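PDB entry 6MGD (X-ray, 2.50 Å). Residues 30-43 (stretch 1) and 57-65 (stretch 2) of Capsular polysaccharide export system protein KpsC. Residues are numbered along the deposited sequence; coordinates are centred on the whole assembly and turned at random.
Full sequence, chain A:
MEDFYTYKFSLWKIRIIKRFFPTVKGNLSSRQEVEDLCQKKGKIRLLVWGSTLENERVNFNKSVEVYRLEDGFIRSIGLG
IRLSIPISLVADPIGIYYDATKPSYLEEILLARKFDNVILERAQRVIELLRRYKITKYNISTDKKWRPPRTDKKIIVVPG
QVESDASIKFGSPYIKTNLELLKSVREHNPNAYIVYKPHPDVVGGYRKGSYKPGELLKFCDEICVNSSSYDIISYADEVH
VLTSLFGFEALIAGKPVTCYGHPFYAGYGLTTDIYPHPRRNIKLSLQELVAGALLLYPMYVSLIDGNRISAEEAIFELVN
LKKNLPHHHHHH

Stretch 1 30-43: SRQEVEDLCQKKGK
Stretch 2 57-65: RVNFNKSVE

Residues 31-41 form a helix, against which residues 57-65 pass, extended at 58-60, turning at 61-64 and entering a strand at 64-65, and running in the same sense: CA-CA pairings advance from Arg-31 with Val-58 (7.4 Å) through Glu-35 with Phe-60 (7.4 Å) to Lys-43 with Ser-63 (4.8 Å). Together they bury 478 Å² without a hydrogen bond between them, so packing carries the contact.

Arg-57, at phi/psi 56/30, leaves the preceding helix and stays out of reach. Val-58 (-95/134, chi1 t) points toward the helix, its CG1 3.8 Å from Arg-31 CB. Asn-59 (-131/137, chi1 m) points away.

Phe-60 (-109/162, chi1 m, chi2 118°) starts sideways, but its ring reaches the helix. Val-34 (chi1 t) covers one face: its CG1 lies 3.8 Å from the Phe-60 ring centroid and 8° off the normal, the geometry of a CH-pi contact. At the ring edge, Arg-31 CB approaches Phe-60 CE2 to 3.8 Å, and Glu-35 CD approaches Phe-60 CD2 to 3.9 Å. Glu-35 (chi1 m, chi2 m) also forms a salt bridge within the helix, its OE2 3.5 Å from Arg-31 NH1.

Asn-61 (-68/170, chi1 p) opens a type I turn through Lys-62 (-67/-15) and Ser-63 (-78/-11), closed by Val-64 N to Asn-61 O at 3.0 Å. Its OD1 accepts from Ser-63 N at 3.1 Å; its ND2 is 3.3 Å from Glu-35 OE1, but the angle is too poor for a hydrogen bond.

Ser-63 (chi1 m) points toward the helix, with CB 3.6 Å from both Cys-38 SG and Gly-42 O. Gly-42 leaves the helix at 83/-45; Lys-43 (-161/148) follows, its CA 3.4 Å from Ser-63 O in a CA-H...O contact.

Val-64 (-93/98, chi1 t) begins the strand: its CG1 meets Val-34 CG1 at 3.8 Å, and its CG2 meets Cys-38 SG (chi1 t) at 3.6 Å. Glu-65 (-76/117) makes no contact with residues 30-43.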

ATOM      1  N   SER A  30      -3.305  25.736  -7.719  1.00 72.95           N
ATOM      2  CA  SER A  30      -2.067  25.917  -8.466  1.00 77.46           C
ATOM      3  C   SER A  30      -0.925  26.179  -7.497  1.00 77.62           C
ATOM      4  O   SER A  30      -1.140  26.536  -6.336  1.00 75.22           O
ATOM      5  CB  SER A  30      -2.182  27.063  -9.478  1.00 83.32           C
ATOM      6  OG  SER A  30      -2.471  28.285  -8.826  1.00 84.38           O
ATOM      7  N   ARG A  31       0.299  25.995  -7.999  1.00 81.12           N
ATOM      8  CA  ARG A  31       1.478  26.250  -7.179  1.00 82.47           C
ATOM      9  C   ARG A  31       1.590  27.720  -6.793  1.00 85.91           C
ATOM     10  O   ARG A  31       2.088  28.038  -5.708  1.00 85.57           O
ATOM     11  CB  ARG A  31       2.742  25.794  -7.910  1.00 86.89           C
ATOM     12  CG  ARG A  31       2.665  25.904  -9.426  1.00 92.64           C
ATOM     13  CD  ARG A  31       3.765  26.790  -9.997  1.00100.89           C
ATOM     14  NE  ARG A  31       4.975  26.791  -9.179  1.00102.46           N
ATOM     15  CZ  ARG A  31       5.429  27.855  -8.522  1.00105.52           C
ATOM     16  NH1 ARG A  31       6.537  27.769  -7.799  1.00107.15           N
ATOM     17  NH2 ARG A  31       4.777  29.008  -8.593  1.00107.66           N
ATOM     18  N   GLN A  32       1.133  28.626  -7.660  1.00 89.73           N
ATOM     19  CA  GLN A  32       1.172  30.046  -7.323  1.00 93.47           C
ATOM     20  C   GLN A  32       0.252  30.358  -6.150  1.00 89.28           C
ATOM     21  O   GLN A  32       0.600  31.166  -5.282  1.00 90.86           O
ATOM     22  CB  GLN A  32       0.802  30.897  -8.540  1.00 98.82           C
ATOM     23  CG  GLN A  32       0.078  30.147  -9.647  1.00 97.89           C
ATOM     24  CD  GLN A  32       1.029  29.427 -10.584  1.00100.90           C
ATOM     25  OE1 GLN A  32       0.847  28.247 -10.887  1.00 97.75           O
ATOM     26  NE2 GLN A  32       2.053  30.138 -11.049  1.00107.58           N
ATOM     27  N   GLU A  33      -0.922  29.723  -6.101  1.00 85.98           N
ATOM     28  CA  GLU A  33      -1.826  29.939  -4.977  1.00 81.88           C
ATOM     29  C   GLU A  33      -1.228  29.430  -3.675  1.00 77.83           C
ATOM     30  O   GLU A  33      -1.461  30.018  -2.613  1.00 77.41           O
ATOM     31  CB  GLU A  33      -3.170  29.265  -5.248  1.00 77.06           C
ATOM     32  CG  GLU A  33      -3.913  29.847  -6.435  1.00 80.53           C
ATOM     33  CD  GLU A  33      -5.262  29.197  -6.662  1.00 77.41           C
ATOM     34  OE1 GLU A  33      -5.805  28.589  -5.714  1.00 72.82           O
ATOM     35  OE2 GLU A  33      -5.779  29.293  -7.795  1.00 80.12           O
ATOM     36  N   VAL A  34      -0.451  28.347  -3.735  1.00 78.66           N
ATOM     37  CA  VAL A  34       0.228  27.854  -2.541  1.00 77.42           C
ATOM     38  C   VAL A  34       1.283  28.851  -2.074  1.00 85.49           C
ATOM     39  O   VAL A  34       1.398  29.135  -0.876  1.00 87.47           O
ATOM     40  CB  VAL A  34       0.834  26.464  -2.814  1.00 75.46           C
ATOM     41  CG1 VAL A  34       1.529  25.929  -1.571  1.00 73.63           C
ATOM     42  CG2 VAL A  34      -0.245  25.498  -3.280  1.00 71.40           C
ATOM     43  N   GLU A  35       2.059  29.407  -3.008  1.00 84.32           N
ATOM     44  CA  GLU A  35       3.097  30.362  -2.627  1.00 89.77           C
ATOM     45  C   GLU A  35       2.495  31.661  -2.107  1.00 91.67           C
ATOM     46  O   GLU A  35       3.003  32.242  -1.140  1.00 93.86           O
ATOM     47  CB  GLU A  35       4.026  30.639  -3.812  1.00 95.87           C
ATOM     48  CG  GLU A  35       4.646  29.399  -4.460  1.00 95.10           C
ATOM     49  CD  GLU A  35       5.839  28.839  -3.698  1.00 95.74           C
ATOM     50  OE1 GLU A  35       5.797  28.777  -2.451  1.00 93.20           O
ATOM     51  OE2 GLU A  35       6.828  28.454  -4.356  1.00 99.50           O
ATOM     52  N   ASP A  36       1.415  32.137  -2.734  1.00 91.41           N
ATOM     53  CA  ASP A  36       0.788  33.377  -2.286  1.00 93.67           C
ATOM     54  C   ASP A  36       0.236  33.237  -0.875  1.00 89.78           C
ATOM     55  O   ASP A  36       0.414  34.130  -0.038  1.00 92.64           O
ATOM     56  CB  ASP A  36      -0.327  33.785  -3.251  1.00 94.21           C
ATOM     57  CG  ASP A  36       0.177  34.043  -4.654  1.00 99.14           C
ATOM     58  OD1 ASP A  36       1.333  34.496  -4.803  1.00104.19           O
ATOM     59  OD2 ASP A  36      -0.585  33.789  -5.610  1.00 98.50           O
ATOM     60  N   LEU A  37      -0.440  32.121  -0.591  1.00 88.94           N
ATOM     61  CA  LEU A  37      -1.045  31.935   0.722  1.00 85.25           C
ATOM     62  C   LEU A  37       0.005  31.739   1.810  1.00 85.79           C
ATOM     63  O   LEU A  37      -0.217  32.136   2.959  1.00 87.23           O
ATOM     64  CB  LEU A  37      -2.004  30.745   0.688  1.00 80.66           C
ATOM     65  CG  LEU A  37      -2.762  30.423   1.977  1.00 78.85           C
ATOM     66  CD1 LEU A  37      -3.682  31.574   2.361  1.00 82.54           C
ATOM     67  CD2 LEU A  37      -3.541  29.124   1.826  1.00 74.16           C
ATOM     68  N   CYS A  38       1.150  31.143   1.468  1.00 83.82           N
ATOM     69  CA  CYS A  38       2.155  30.820   2.478  1.00 84.66           C
ATOM     70  C   CYS A  38       2.747  32.081   3.096  1.00 90.44           C
ATOM     71  O   CYS A  38       2.724  32.259   4.319  1.00 89.08           O
ATOM     72  CB  CYS A  38       3.251  29.948   1.866  1.00 85.00           C
ATOM     73  SG  CYS A  38       4.446  29.333   3.072  1.00 84.84           S
ATOM     74  N   GLN A  39       3.290  32.974   2.265  1.00 94.14           N
ATOM     75  CA  GLN A  39       3.833  34.221   2.794  1.00100.34           C
ATOM     76  C   GLN A  39       2.749  35.129   3.358  1.00100.40           C
ATOM     77  O   GLN A  39       3.075  36.099   4.051  1.00105.20           O
ATOM     78  CB  GLN A  39       4.625  34.964   1.715  1.00106.63           C
ATOM     79  CG  GLN A  39       3.789  35.850   0.803  1.00110.15           C
ATOM     80  CD  GLN A  39       4.644  36.731  -0.094  1.00115.95           C
ATOM     81  OE1 GLN A  39       5.704  36.316  -0.565  1.00118.49           O
ATOM     82  NE2 GLN A  39       4.191  37.959  -0.326  1.00120.23           N
ATOM     83  N   LYS A  40       1.477  34.832   3.085  1.00 95.73           N
ATOM     84  CA  LYS A  40       0.376  35.610   3.638  1.00 95.88           C
ATOM     85  C   LYS A  40       0.046  35.191   5.065  1.00 93.18           C
ATOM     86  O   LYS A  40      -0.444  36.010   5.850  1.00 95.48           O
ATOM     87  CB  LYS A  40      -0.857  35.462   2.745  1.00 93.75           C
ATOM     88  CG  LYS A  40      -1.969  36.459   3.014  1.00 96.34           C
ATOM     89  CD  LYS A  40      -3.168  36.170   2.126  1.00 94.15           C
ATOM     90  CE  LYS A  40      -2.764  36.094   0.662  1.00 95.55           C
ATOM     91  NZ  LYS A  40      -3.880  35.619  -0.202  1.00 92.62           N
ATOM     92  N   LYS A  41       0.306  33.930   5.418  1.00 90.81           N
ATOM     93  CA  LYS A  41       0.020  33.412   6.750  1.00 88.00           C
ATOM     94  C   LYS A  41       1.268  32.911   7.468  1.00 90.23           C
ATOM     95  O   LYS A  41       1.156  32.360   8.570  1.00 88.69           O
ATOM     96  CB  LYS A  41      -1.021  32.292   6.673  1.00 81.43           C
ATOM     97  CG  LYS A  41      -2.409  32.764   6.272  1.00 80.82           C
ATOM     98  CD  LYS A  41      -3.399  31.613   6.243  1.00 75.73           C
ATOM     99  CE  LYS A  41      -4.817  32.113   6.023  1.00 75.67           C
ATOM    100  NZ  LYS A  41      -5.278  32.969   7.150  1.00 78.81           N
ATOM    101  N   GLY A  42       2.445  33.090   6.885  1.00 91.66           N
ATOM    102  CA  GLY A  42       3.675  32.595   7.503  1.00 93.81           C
ATOM    103  C   GLY A  42       3.979  31.138   7.240  1.00 89.51           C
ATOM    104  O   GLY A  42       5.123  30.792   6.926  1.00 91.94           O
ATOM    105  N   LYS A  43       2.978  30.269   7.365  1.00 84.99           N
ATOM    106  CA  LYS A  43       3.128  28.852   7.063  1.00 81.53           C
ATOM    107  C   LYS A  43       1.745  28.251   6.861  1.00 75.87           C
ATOM    108  O   LYS A  43       0.769  28.689   7.478  1.00 74.59           O
ATOM    109  CB  LYS A  43       3.880  28.107   8.173  1.00 83.00           C
ATOM    110  CG  LYS A  43       3.202  28.159   9.532  1.00 84.19           C
ATOM    111  CD  LYS A  43       3.922  27.283  10.547  1.00 85.88           C
ATOM    112  CE  LYS A  43       5.348  27.755  10.775  1.00 93.79           C
ATOM    113  NZ  LYS A  43       6.043  26.942  11.811  1.00 97.04           N
ATOM    114  N   ARG A  57       6.735  17.964 -10.714  1.00 75.10           N
ATOM    115  CA  ARG A  57       8.078  18.454 -10.399  1.00 80.13           C
ATOM    116  C   ARG A  57       8.029  19.785  -9.654  1.00 77.64           C
ATOM    117  O   ARG A  57       8.936  20.613  -9.773  1.00 82.74           O
ATOM    118  CB  ARG A  57       8.938  18.571 -11.662  1.00 89.12           C
ATOM    119  CG  ARG A  57       9.234  17.237 -12.329  1.00 92.63           C
ATOM    120  CD  ARG A  57       9.695  17.419 -13.765  1.00100.43           C
ATOM    121  NE  ARG A  57       8.757  18.230 -14.536  1.00101.99           N
ATOM    122  CZ  ARG A  57       7.609  17.780 -15.035  1.00101.27           C
ATOM    123  NH1 ARG A  57       7.246  16.518 -14.842  1.00 99.39           N
ATOM    124  NH2 ARG A  57       6.820  18.595 -15.723  1.00102.67           N
ATOM    125  N   VAL A  58       6.967  19.995  -8.884  1.00 78.29           N
ATOM    126  CA  VAL A  58       6.780  21.226  -8.127  1.00 77.75           C
ATOM    127  C   VAL A  58       7.299  21.014  -6.713  1.00 78.12           C
ATOM    128  O   VAL A  58       7.014  19.991  -6.080  1.00 74.14           O
ATOM    129  CB  VAL A  58       5.300  21.646  -8.119  1.00 74.14           C
ATOM    130  CG1 VAL A  58       5.090  22.843  -7.200  1.00 73.16           C
ATOM    131  CG2 VAL A  58       4.836  21.968  -9.531  1.00 77.22           C
ATOM    132  N   ASN A  59       8.073  21.978  -6.221  1.00 78.45           N
ATOM    133  CA  ASN A  59       8.595  21.963  -4.864  1.00 80.09           C
ATOM    134  C   ASN A  59       8.324  23.311  -4.212  1.00 79.51           C
ATOM    135  O   ASN A  59       8.490  24.361  -4.843  1.00 82.59           O
ATOM    136  CB  ASN A  59      10.100  21.657  -4.843  1.00 88.16           C
ATOM    137  CG  ASN A  59      10.440  20.329  -5.498  1.00 91.44           C
ATOM    138  OD1 ASN A  59       9.654  19.382  -5.454  1.00 88.14           O
ATOM    139  ND2 ASN A  59      11.618  20.254  -6.107  1.00 98.72           N
ATOM    140  N   PHE A  60       7.898  23.271  -2.952  1.00 78.96           N
ATOM    141  CA  PHE A  60       7.619  24.460  -2.162  1.00 79.69           C
ATOM    142  C   PHE A  60       8.681  24.635  -1.085  1.00 82.26           C
ATOM    143  O   PHE A  60       9.408  23.700  -0.740  1.00 81.25           O
ATOM    144  CB  PHE A  60       6.232  24.382  -1.518  1.00 75.83           C
ATOM    145  CG  PHE A  60       5.124  24.135  -2.497  1.00 74.81           C
ATOM    146  CD1 PHE A  60       4.349  22.990  -2.415  1.00 71.67           C
ATOM    147  CD2 PHE A  60       4.862  25.047  -3.507  1.00 77.40           C
ATOM    148  CE1 PHE A  60       3.332  22.760  -3.316  1.00 70.36           C
ATOM    149  CE2 PHE A  60       3.845  24.821  -4.413  1.00 76.37           C
ATOM    150  CZ  PHE A  60       3.077  23.674  -4.317  1.00 72.39           C
ATOM    151  N   ASN A  61       8.757  25.851  -0.547  1.00 82.06           N
ATOM    152  CA  ASN A  61       9.696  26.129   0.528  1.00 86.61           C
ATOM    153  C   ASN A  61       9.285  25.387   1.800  1.00 83.26           C
ATOM    154  O   ASN A  61       8.190  24.826   1.902  1.00 78.13           O
ATOM    155  CB  ASN A  61       9.785  27.633   0.785  1.00 90.72           C
ATOM    156  CG  ASN A  61       8.438  28.248   1.090  1.00 87.07           C
ATOM    157  OD1 ASN A  61       7.946  28.160   2.213  1.00 85.13           O
ATOM    158  ND2 ASN A  61       7.832  28.872   0.088  1.00 86.67           N
ATOM    159  N   LYS A  62      10.182  25.397   2.791  1.00 89.13           N
ATOM    160  CA  LYS A  62       9.980  24.600   3.996  1.00 87.92           C
ATOM    161  C   LYS A  62       8.802  25.074   4.841  1.00 85.29           C
ATOM    162  O   LYS A  62       8.358  24.330   5.722  1.00 83.37           O
ATOM    163  CB  LYS A  62      11.255  24.588   4.844  1.00 95.65           C
ATOM    164  CG  LYS A  62      11.381  23.358   5.735  1.00 95.64           C
ATOM    165  CD  LYS A  62      12.795  23.171   6.264  1.00103.60           C
ATOM    166  CE  LYS A  62      12.957  23.761   7.655  1.00108.82           C
ATOM    167  NZ  LYS A  62      14.260  23.369   8.259  1.00116.11           N
ATOM    168  N   SER A  63       8.281  26.278   4.599  1.00 82.56           N
ATOM    169  CA  SER A  63       7.120  26.752   5.342  1.00 80.39           C
ATOM    170  C   SER A  63       5.812  26.150   4.847  1.00 73.86           C
ATOM    171  O   SER A  63       4.785  26.305   5.518  1.00 73.44           O
ATOM    172  CB  SER A  63       7.041  28.280   5.283  1.00 84.00           C
ATOM    173  OG  SER A  63       8.124  28.877   5.977  1.00 89.94           O
ATOM    174  N   VAL A  64       5.816  25.473   3.701  1.00 76.77           N
ATOM    175  CA  VAL A  64       4.639  24.766   3.206  1.00 72.26           C
ATOM    176  C   VAL A  64       4.748  23.326   3.697  1.00 72.22           C
ATOM    177  O   VAL A  64       5.456  22.506   3.109  1.00 70.81           O
ATOM    178  CB  VAL A  64       4.526  24.840   1.682  1.00 70.76           C
ATOM    179  CG1 VAL A  64       3.292  24.090   1.206  1.00 65.75           C
ATOM    180  CG2 VAL A  64       4.483  26.287   1.221  1.00 74.43           C
ATOM    181  N   GLU A  65       4.052  23.019   4.790  1.00 69.51           N
ATOM    182  CA  GLU A  65       4.052  21.671   5.341  1.00 69.80           C
ATOM    183  C   GLU A  65       3.157  20.783   4.487  1.00 64.41           C
ATOM    184  O   GLU A  65       1.948  21.021   4.387  1.00 63.31           O
ATOM    185  CB  GLU A  65       3.582  21.685   6.793  1.00 73.06           C
ATOM    186  CG  GLU A  65       3.688  20.338   7.492  1.00 74.57           C
ATOM    187  CD  GLU A  65       3.283  20.406   8.952  1.00 78.99           C
ATOM    188  OE1 GLU A  65       2.752  21.456   9.376  1.00 81.51           O
ATOM    189  OE2 GLU A  65       3.497  19.411   9.678  1.00 80.29           O
TER